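PDB 3UOR: ABC transporter sugar binding protein from Xanthomonas axonopodis pv. citri, which probably binds maltose or a related sugar in the periplasm and delivers it to an ABC importer in the membrane. Local coordinates for residues V172-A175 against I176-V180; D231-Q235 against Q236-P240; L324-P327 against Q328-A331; S345-L349 against P350-N354. One frame throughout, in Å; residues are numbered along the deposited sequence.

The four contacts are local and fall into two pairs. Interaction 1 (helix 166-180) and interaction 2 (the end of helix 221-235) have centres about 12 Å apart and touch: Lys177 NZ reaches Gly237 O at 2.8 Å, a probable hydrogen bond, and Met173 CE packs on Trp238 CE3 at 3.5 Å. Interactions 3 and 4 form the second pair, with centres about 11 Å apart and a probable hydrogen bond of 2.7 Å between Gln330 OE1 and Thr346 OG1. The pairs are well separated: interactions 2 and 3 lie on opposite sides of the chain's centre, their own centres about 41 Å apart. None of the four contacts can be placed at the sugar site from this evidence.

Interaction 1 (V172-A175 against I176-V180); sequences VMAA and IKRKV
Arg178 N donates to Ala174 O over 3.0 Å, and an N-H...O angle of 170° makes this the straightest of four successive i to i+4 backbone bonds. Ile176 N to Val172 O and Lys177 N to Met173 O are slightly shorter, both 2.9 Å, but more bent. The last of the four, Lys179 N to Ala175 O, stretches to 3.3 Å. Beyond the backbone, the polar end of Arg178 turns back along the helix: its chain bends at chi3 (-66°), which lays one face of the guanidinium over Ala174 O and Ala175 CA. Arg178 NH2 stands 3.6 Å from Ala175 CB, and Arg178 NH1 lies too far from Ala174 O for a bond, so the group rests against the backbone without a hydrogen bond to it.

These are the last two and a half turns of the alpha-helix 166-180 in a periplasmic binding protein of mixed alpha/beta build. The helix is two-sided. Where Arg178 and Lys179 are exposed, Val172 and Ile176 are buried, side by side and pointing the same way, Val172 CG1 4.0 Å from Ile176 CD1. Ile176 CG1 is anti to its carbonyl carbon (chi1 -66°) and passes 3.3 Å from Val172 O. Both side chains lie against Phe261 of strand 259-264, while Met173, on another flank, meets Trp238.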
# COMPACT_ATOMS: atom_id res chain seq x y z
N VAL A 172 -9.29 -22.77 -8.09
CA VAL A 172 -8.78 -22.23 -9.36
C VAL A 172 -7.27 -22.49 -9.49
O VAL A 172 -6.78 -22.92 -10.53
CB VAL A 172 -9.04 -20.72 -9.49
CG1 VAL A 172 -8.27 -20.17 -10.68
CG2 VAL A 172 -10.54 -20.43 -9.63
N MET A 173 -6.53 -22.23 -8.42
CA MET A 173 -5.09 -22.47 -8.46
C MET A 173 -4.78 -23.94 -8.70
O MET A 173 -3.88 -24.27 -9.46
CB MET A 173 -4.38 -21.93 -7.22
CG MET A 173 -4.30 -20.39 -7.19
SD MET A 173 -3.37 -19.77 -5.78
CE MET A 173 -4.40 -20.30 -4.40
N ALA A 174 -5.53 -24.83 -8.06
CA ALA A 174 -5.27 -26.26 -8.25
C ALA A 174 -5.59 -26.60 -9.71
O ALA A 174 -4.89 -27.39 -10.34
CB ALA A 174 -6.11 -27.10 -7.30
N ALA A 175 -6.62 -25.96 -10.26
CA ALA A 175 -7.03 -26.26 -11.62
C ALA A 175 -5.95 -25.80 -12.61
O ALA A 175 -5.66 -26.48 -13.60
CB ALA A 175 -8.39 -25.62 -11.94
N ILE A 176 -5.33 -24.67 -12.33
CA ILE A 176 -4.26 -24.15 -13.19
C ILE A 176 -3.03 -25.05 -13.08
O ILE A 176 -2.37 -25.35 -14.07
CB ILE A 176 -3.89 -22.70 -12.81
CG1 ILE A 176 -5.06 -21.77 -13.10
CG2 ILE A 176 -2.64 -22.25 -13.53
CD1 ILE A 176 -4.84 -20.32 -12.73
N LYS A 177 -2.74 -25.48 -11.86
CA LYS A 177 -1.57 -26.30 -11.62
C LYS A 177 -1.68 -27.62 -12.40
O LYS A 177 -0.71 -28.05 -13.03
CB LYS A 177 -1.39 -26.54 -10.12
CG LYS A 177 -0.14 -27.38 -9.76
CD LYS A 177 1.15 -26.61 -10.01
CE LYS A 177 2.34 -27.46 -9.60
NZ LYS A 177 3.59 -26.67 -9.58
N ARG A 178 -2.85 -28.25 -12.37
CA ARG A 178 -3.06 -29.44 -13.21
C ARG A 178 -2.74 -29.13 -14.66
O ARG A 178 -2.04 -29.88 -15.32
CB ARG A 178 -4.49 -29.95 -13.10
CG ARG A 178 -4.83 -30.54 -11.75
CD ARG A 178 -6.12 -31.34 -11.80
NE ARG A 178 -7.30 -30.52 -12.09
CZ ARG A 178 -8.00 -29.87 -11.16
NH1 ARG A 178 -7.64 -29.92 -9.88
NH2 ARG A 178 -9.07 -29.16 -11.52
N LYS A 179 -3.26 -28.02 -15.17
CA LYS A 179 -3.03 -27.65 -16.56
C LYS A 179 -1.56 -27.38 -16.90
O LYS A 179 -1.08 -27.83 -17.94
CB LYS A 179 -3.88 -26.45 -16.94
CG LYS A 179 -4.79 -26.70 -18.12
CD LYS A 179 -5.74 -27.84 -17.84
CE LYS A 179 -6.61 -28.12 -19.05
NZ LYS A 179 -7.40 -29.37 -18.89
N VAL A 180 -0.85 -26.66 -16.05
CA VAL A 180 0.49 -26.16 -16.41
C VAL A 180 1.63 -27.13 -16.08
O VAL A 180 2.71 -27.04 -16.67
CB VAL A 180 0.80 -24.75 -15.82
CG1 VAL A 180 -0.15 -23.72 -16.40
CG2 VAL A 180 0.75 -24.76 -14.30

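Interaction 2 (D231-Q235 against Q236-P240); sequences DNMYQ and QGWAP
Asn232 and Gln236, one helical turn apart, join through their amides. Asn232 sends CG away from its own backbone N, along the helix flank. Gln236 bends at chi2 (-66°), a fold that swings NE2 back over the last turn to donate to Asn232 OD1 at 2.8 Å. The N-H...O angle is 175°, with OD1 lying in the plane of the Gln236 amide. The two amides are not coplanar, their planes being 59° apart. Asn232 ND2 meanwhile comes 3.4 Å from Trp238 CZ3.

The Tyr234 ring is met on a face and at an edge. Ala239 CB sits over one face, 4.1 Å from the centroid, a CH-pi contact, while Pro240 O lies at the ring edge 3.3 Å from Tyr234 CE1. The hydroxyl end is held by Met189 O. Met233 crosses Trp238 at about a right angle, Met233 CG touching Trp238 CE3 at 4.1 Å. Gln236 CB stands over the centre of the Trp238 ring, 3.4 Å above its plane.

The backbone turns sharply beneath these side chains. Met233 O accepts both Trp238 N and Ala239 N, and a water donates to both Tyr234 O and Ala239 O, bridging the turn. Gly237, with positive phi, donates from N to Tyr234 O at 3.0 Å; together with the 2.9 Å bond from Trp238 N to Met233 O, this is the paired bonding of a Schellman motif ending helix 221-235.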
# COMPACT_ATOMS: atom_id res chain seq x y z
N ASP A 231 0.99 -20.06 3.56
CA ASP A 231 1.96 -21.18 3.51
C ASP A 231 1.44 -22.30 2.60
O ASP A 231 2.19 -22.87 1.79
CB ASP A 231 2.20 -21.71 4.91
CG ASP A 231 3.26 -22.80 4.95
OD1 ASP A 231 4.22 -22.75 4.15
OD2 ASP A 231 3.14 -23.69 5.82
N ASN A 232 0.15 -22.60 2.70
CA ASN A 232 -0.43 -23.69 1.91
C ASN A 232 -0.16 -23.56 0.41
O ASN A 232 0.03 -24.56 -0.26
CB ASN A 232 -1.94 -23.80 2.16
CG ASN A 232 -2.54 -25.01 1.48
OD1 ASN A 232 -2.20 -26.15 1.79
ND2 ASN A 232 -3.46 -24.76 0.55
N MET A 233 -0.16 -22.34 -0.12
CA MET A 233 0.04 -22.14 -1.55
C MET A 233 1.42 -22.62 -2.01
O MET A 233 1.57 -23.13 -3.11
CB MET A 233 -0.13 -20.66 -1.94
CG MET A 233 -1.54 -20.09 -1.67
SD MET A 233 -1.74 -18.47 -2.46
CE MET A 233 -2.82 -17.72 -1.25
N TYR A 234 2.45 -22.39 -1.20
CA TYR A 234 3.76 -22.91 -1.57
C TYR A 234 3.83 -24.42 -1.41
O TYR A 234 4.40 -25.10 -2.25
CB TYR A 234 4.88 -22.27 -0.75
CG TYR A 234 4.91 -20.77 -0.87
CD1 TYR A 234 5.73 -20.13 -1.79
CD2 TYR A 234 4.09 -19.99 -0.06
CE1 TYR A 234 5.75 -18.75 -1.87
CE2 TYR A 234 4.10 -18.62 -0.14
CZ TYR A 234 4.91 -18.00 -1.04
OH TYR A 234 4.91 -16.63 -1.08
N GLN A 235 3.24 -24.95 -0.34
CA GLN A 235 3.35 -26.37 -0.07
C GLN A 235 2.55 -27.20 -1.07
O GLN A 235 2.88 -28.36 -1.30
CB GLN A 235 3.00 -26.75 1.38
CG GLN A 235 3.74 -25.97 2.49
CD GLN A 235 5.23 -25.83 2.27
OE1 GLN A 235 5.85 -26.61 1.55
NE2 GLN A 235 5.83 -24.83 2.89
N GLN A 236 1.50 -26.61 -1.67
CA GLN A 236 0.74 -27.35 -2.69
C GLN A 236 1.44 -27.25 -4.04
O GLN A 236 1.07 -27.94 -4.99
CB GLN A 236 -0.69 -26.84 -2.83
CG GLN A 236 -1.52 -26.90 -1.57
CD GLN A 236 -1.78 -28.31 -1.13
OE1 GLN A 236 -1.67 -29.25 -1.92
NE2 GLN A 236 -2.13 -28.47 0.14
N GLY A 237 2.44 -26.38 -4.14
CA GLY A 237 3.11 -26.16 -5.41
C GLY A 237 2.36 -25.17 -6.28
O GLY A 237 2.60 -25.11 -7.49
N TRP A 238 1.46 -24.39 -5.68
CA TRP A 238 0.71 -23.38 -6.45
C TRP A 238 1.59 -22.16 -6.68
O TRP A 238 1.58 -21.57 -7.76
CB TRP A 238 -0.60 -22.98 -5.76
CG TRP A 238 -1.54 -24.13 -5.57
CD1 TRP A 238 -1.61 -25.25 -6.32
CD2 TRP A 238 -2.55 -24.25 -4.56
NE1 TRP A 238 -2.60 -26.08 -5.85
CE2 TRP A 238 -3.20 -25.49 -4.77
CE3 TRP A 238 -2.99 -23.43 -3.51
CZ2 TRP A 238 -4.24 -25.93 -3.95
CZ3 TRP A 238 -4.02 -23.88 -2.70
CH2 TRP A 238 -4.63 -25.11 -2.92
N ALA A 239 2.36 -21.81 -5.65
CA ALA A 239 3.30 -20.71 -5.70
C ALA A 239 4.73 -21.23 -5.54
O ALA A 239 5.01 -21.96 -4.61
CB ALA A 239 3.01 -19.76 -4.59
N PRO A 240 5.64 -20.79 -6.43
CA PRO A 240 7.05 -21.21 -6.35
C PRO A 240 7.72 -20.65 -5.10
O PRO A 240 7.39 -19.55 -4.64
CB PRO A 240 7.68 -20.58 -7.60
CG PRO A 240 6.81 -19.36 -7.88
CD PRO A 240 5.41 -19.82 -7.52
O HOH W 1 6.15 -24.57 -4.41

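Interaction 3 (L324-P327 against Q328-A331); sequences LSQP and QVQA
Gln330 reaches back from the first turn of helix 327-337 over the residues that lead into it. The motif is a helix N-terminus, with Gln326 as N-cap and Pro327, which has no N-H to offer, in the first helical position. Gln326 O takes Gln330 N at 2.9 Å, nearly along the C=O axis, and Ala331 N binds Pro327 O in the next bond of the same series.

From this anchored backbone, Gln330 CB lies 3.6 Å from Pro327 O. With CG anti to the carbonyl carbon (chi1 -62°), the chain continues back across the loop. CG rests between two carbonyl oxygens, Gln326 O and Leu324 O, each 3.3 Å away. CD passes 3.9 Å from Leu324 O. At the tip, NE2 donates to that same oxygen in a weak bond of 3.4 Å. The buried amide thus has partners on both sides, this weak one in the loop and, for OE1, Thr346 OG1 in segment 344-348.

Val329 packs on the other flank of the turn, against Leu47 of helix 39-52. Its two methyls divide the work: CG2 lies near Gln326 OE1, and CG1 touches Leu324 CD2 at 4.0 Å.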
# COMPACT_ATOMS: atom_id res chain seq x y z
N LEU A 324 -3.76 19.46 -5.14
CA LEU A 324 -3.40 18.08 -5.42
C LEU A 324 -4.50 17.13 -4.99
O LEU A 324 -4.46 15.95 -5.30
CB LEU A 324 -2.08 17.72 -4.73
CG LEU A 324 -0.87 18.42 -5.32
CD1 LEU A 324 0.38 18.07 -4.53
CD2 LEU A 324 -0.71 18.05 -6.79
N SER A 325 -5.49 17.67 -4.27
CA SER A 325 -6.68 16.89 -3.89
C SER A 325 -7.86 17.04 -4.86
O SER A 325 -8.90 16.41 -4.66
CB SER A 325 -7.13 17.25 -2.48
OG SER A 325 -6.08 17.12 -1.56
N GLN A 326 -7.72 17.88 -5.87
CA GLN A 326 -8.79 18.04 -6.88
C GLN A 326 -8.91 16.82 -7.80
O GLN A 326 -7.91 16.33 -8.34
CB GLN A 326 -8.54 19.30 -7.71
CG GLN A 326 -8.60 20.61 -6.89
CD GLN A 326 -8.27 21.83 -7.74
OE1 GLN A 326 -8.01 21.70 -8.93
NE2 GLN A 326 -8.28 23.01 -7.13
N PRO A 327 -10.13 16.32 -7.96
CA PRO A 327 -10.32 15.11 -8.77
C PRO A 327 -9.62 15.14 -10.13
O PRO A 327 -9.05 14.12 -10.54
CB PRO A 327 -11.84 15.05 -8.92
CG PRO A 327 -12.32 15.53 -7.58
CD PRO A 327 -11.34 16.63 -7.17
N GLN A 328 -9.63 16.28 -10.80
CA GLN A 328 -9.03 16.35 -12.14
C GLN A 328 -7.51 16.34 -12.09
O GLN A 328 -6.85 15.80 -12.98
CB GLN A 328 -9.56 17.57 -12.90
CG GLN A 328 -11.07 17.48 -13.11
CD GLN A 328 -11.61 18.55 -14.03
OE1 GLN A 328 -10.85 19.32 -14.63
NE2 GLN A 328 -12.93 18.60 -14.15
N VAL A 329 -6.95 16.93 -11.05
CA VAL A 329 -5.51 16.87 -10.87
C VAL A 329 -5.08 15.43 -10.55
O VAL A 329 -4.07 14.94 -11.05
CB VAL A 329 -5.08 17.84 -9.79
CG1 VAL A 329 -3.59 17.72 -9.54
CG2 VAL A 329 -5.44 19.25 -10.23
N GLN A 330 -5.88 14.74 -9.74
CA GLN A 330 -5.58 13.38 -9.34
C GLN A 330 -5.67 12.42 -10.54
O GLN A 330 -4.84 11.51 -10.68
CB GLN A 330 -6.52 12.94 -8.21
CG GLN A 330 -6.40 13.77 -6.92
CD GLN A 330 -7.06 13.08 -5.73
OE1 GLN A 330 -8.01 12.30 -5.89
NE2 GLN A 330 -6.56 13.34 -4.54
N ALA A 331 -6.69 12.61 -11.38
CA ALA A 331 -6.82 11.86 -12.63
C ALA A 331 -5.58 12.02 -13.50
O ALA A 331 -5.09 11.07 -14.11
CB ALA A 331 -8.07 12.32 -13.41

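Interaction 4 (S345-L349 against P350-N354); sequences STWKL and PSLAN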
# COMPACT_ATOMS: atom_id res chain seq x y z
N SER A 345 -14.65 10.45 -6.03
CA SER A 345 -15.06 11.30 -7.14
C SER A 345 -14.02 11.30 -8.26
O SER A 345 -14.36 11.46 -9.42
CB SER A 345 -15.48 12.70 -6.67
OG SER A 345 -14.40 13.43 -6.14
N THR A 346 -12.75 11.10 -7.92
CA THR A 346 -11.75 11.00 -8.98
C THR A 346 -12.01 9.73 -9.78
O THR A 346 -11.81 9.71 -10.98
CB THR A 346 -10.35 10.94 -8.44
OG1 THR A 346 -10.15 12.05 -7.57
CG2 THR A 346 -9.34 11.04 -9.58
N TRP A 347 -12.48 8.69 -9.09
CA TRP A 347 -12.75 7.41 -9.72
C TRP A 347 -13.96 7.46 -10.64
O TRP A 347 -14.13 6.59 -11.48
CB TRP A 347 -12.91 6.30 -8.67
CG TRP A 347 -11.54 5.78 -8.22
CD1 TRP A 347 -10.79 6.24 -7.19
CD2 TRP A 347 -10.77 4.74 -8.85
NE1 TRP A 347 -9.61 5.54 -7.11
CE2 TRP A 347 -9.57 4.62 -8.13
CE3 TRP A 347 -10.98 3.90 -9.94
CZ2 TRP A 347 -8.59 3.69 -8.45
CZ3 TRP A 347 -10.01 2.97 -10.27
CH2 TRP A 347 -8.82 2.87 -9.53
N LYS A 348 -14.80 8.49 -10.47
CA LYS A 348 -15.99 8.63 -11.32
C LYS A 348 -15.68 9.32 -12.64
O LYS A 348 -16.45 9.24 -13.58
CB LYS A 348 -17.12 9.36 -10.59
CG LYS A 348 -17.72 8.57 -9.42
CD LYS A 348 -18.64 9.46 -8.59
CE LYS A 348 -18.67 9.02 -7.12
NZ LYS A 348 -18.59 10.18 -6.17
N LEU A 349 -14.54 10.02 -12.71
CA LEU A 349 -14.12 10.66 -13.95
C LEU A 349 -13.91 9.63 -15.05
O LEU A 349 -13.36 8.55 -14.81
CB LEU A 349 -12.85 11.50 -13.73
CG LEU A 349 -13.05 12.67 -12.77
CD1 LEU A 349 -11.74 13.35 -12.47
CD2 LEU A 349 -14.06 13.69 -13.38
N PRO A 350 -14.36 9.94 -16.27
CA PRO A 350 -14.29 8.95 -17.35
C PRO A 350 -12.89 8.35 -17.57
O PRO A 350 -12.76 7.16 -17.84
CB PRO A 350 -14.77 9.74 -18.58
CG PRO A 350 -15.70 10.79 -17.99
CD PRO A 350 -15.05 11.17 -16.68
N SER A 351 -11.86 9.18 -17.45
CA SER A 351 -10.48 8.75 -17.47
C SER A 351 -10.25 7.44 -16.66
O SER A 351 -9.59 6.51 -17.12
CB SER A 351 -9.62 9.90 -16.91
OG SER A 351 -8.24 9.60 -16.84
N LEU A 352 -10.81 7.38 -15.45
CA LEU A 352 -10.65 6.23 -14.57
C LEU A 352 -11.78 5.21 -14.70
O LEU A 352 -11.55 4.01 -14.72
CB LEU A 352 -10.52 6.69 -13.12
CG LEU A 352 -9.08 7.05 -12.74
CD1 LEU A 352 -9.01 8.27 -11.89
CD2 LEU A 352 -8.40 5.87 -12.05
N ALA A 353 -13.00 5.71 -14.78
CA ALA A 353 -14.18 4.85 -14.77
C ALA A 353 -14.28 3.91 -15.97
O ALA A 353 -14.92 2.86 -15.89
CB ALA A 353 -15.43 5.71 -14.67
N ASN A 354 -13.65 4.31 -17.08
CA ASN A 354 -13.61 3.49 -18.28
C ASN A 354 -12.29 2.72 -18.48
O ASN A 354 -12.02 2.21 -19.56
CB ASN A 354 -13.86 4.37 -19.51
CG ASN A 354 -15.21 5.05 -19.47
OD1 ASN A 354 -16.21 4.45 -19.06
ND2 ASN A 354 -15.24 6.32 -19.88
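A chi2 of 90° sets the Trp347 indole crosswise to its CA-CB bond, so that one face meets Leu352 of the following helix. Leu352, with chi1 -86° and an unusual chi2 of 140°, far from a staggered value, splits its two methyls between separate partners. Leu352 CD2 stands over the six-membered ring of Trp347, close to the ring normal and 3.8 Å from the centroid, a CH-pi contact. Leu352 CD1 goes to Thr346, 3.6 Å from Thr346 CG2 and 3.3 Å from Thr346 O.

The backbone is joined at Leu349 O. Leu349 is the N-cap of the short helix 350-353, followed by Pro350 in its first position. Leu349 O accepts two N-H groups, Leu352 N from above the carbonyl plane and Ala353 N in a nearly straight bond, both at 2.9 Å. Leu352 and Ala353 point toward the preceding turn, and Ala353 CB lies 3.6 Å from Trp347 O.

On the indole's polar edge, Trp347 NE1 donates to Pro341 O, a partner in the loop that precedes this turn, and the ring also meets that of Phe122. The weakly bonded helical turn 344-348 and the short helix 350-353 thus fold against each other at Leu349, and both lean on helix 327-337, Thr346 and Leu349 touching its Pro327 and Leu352 its His334.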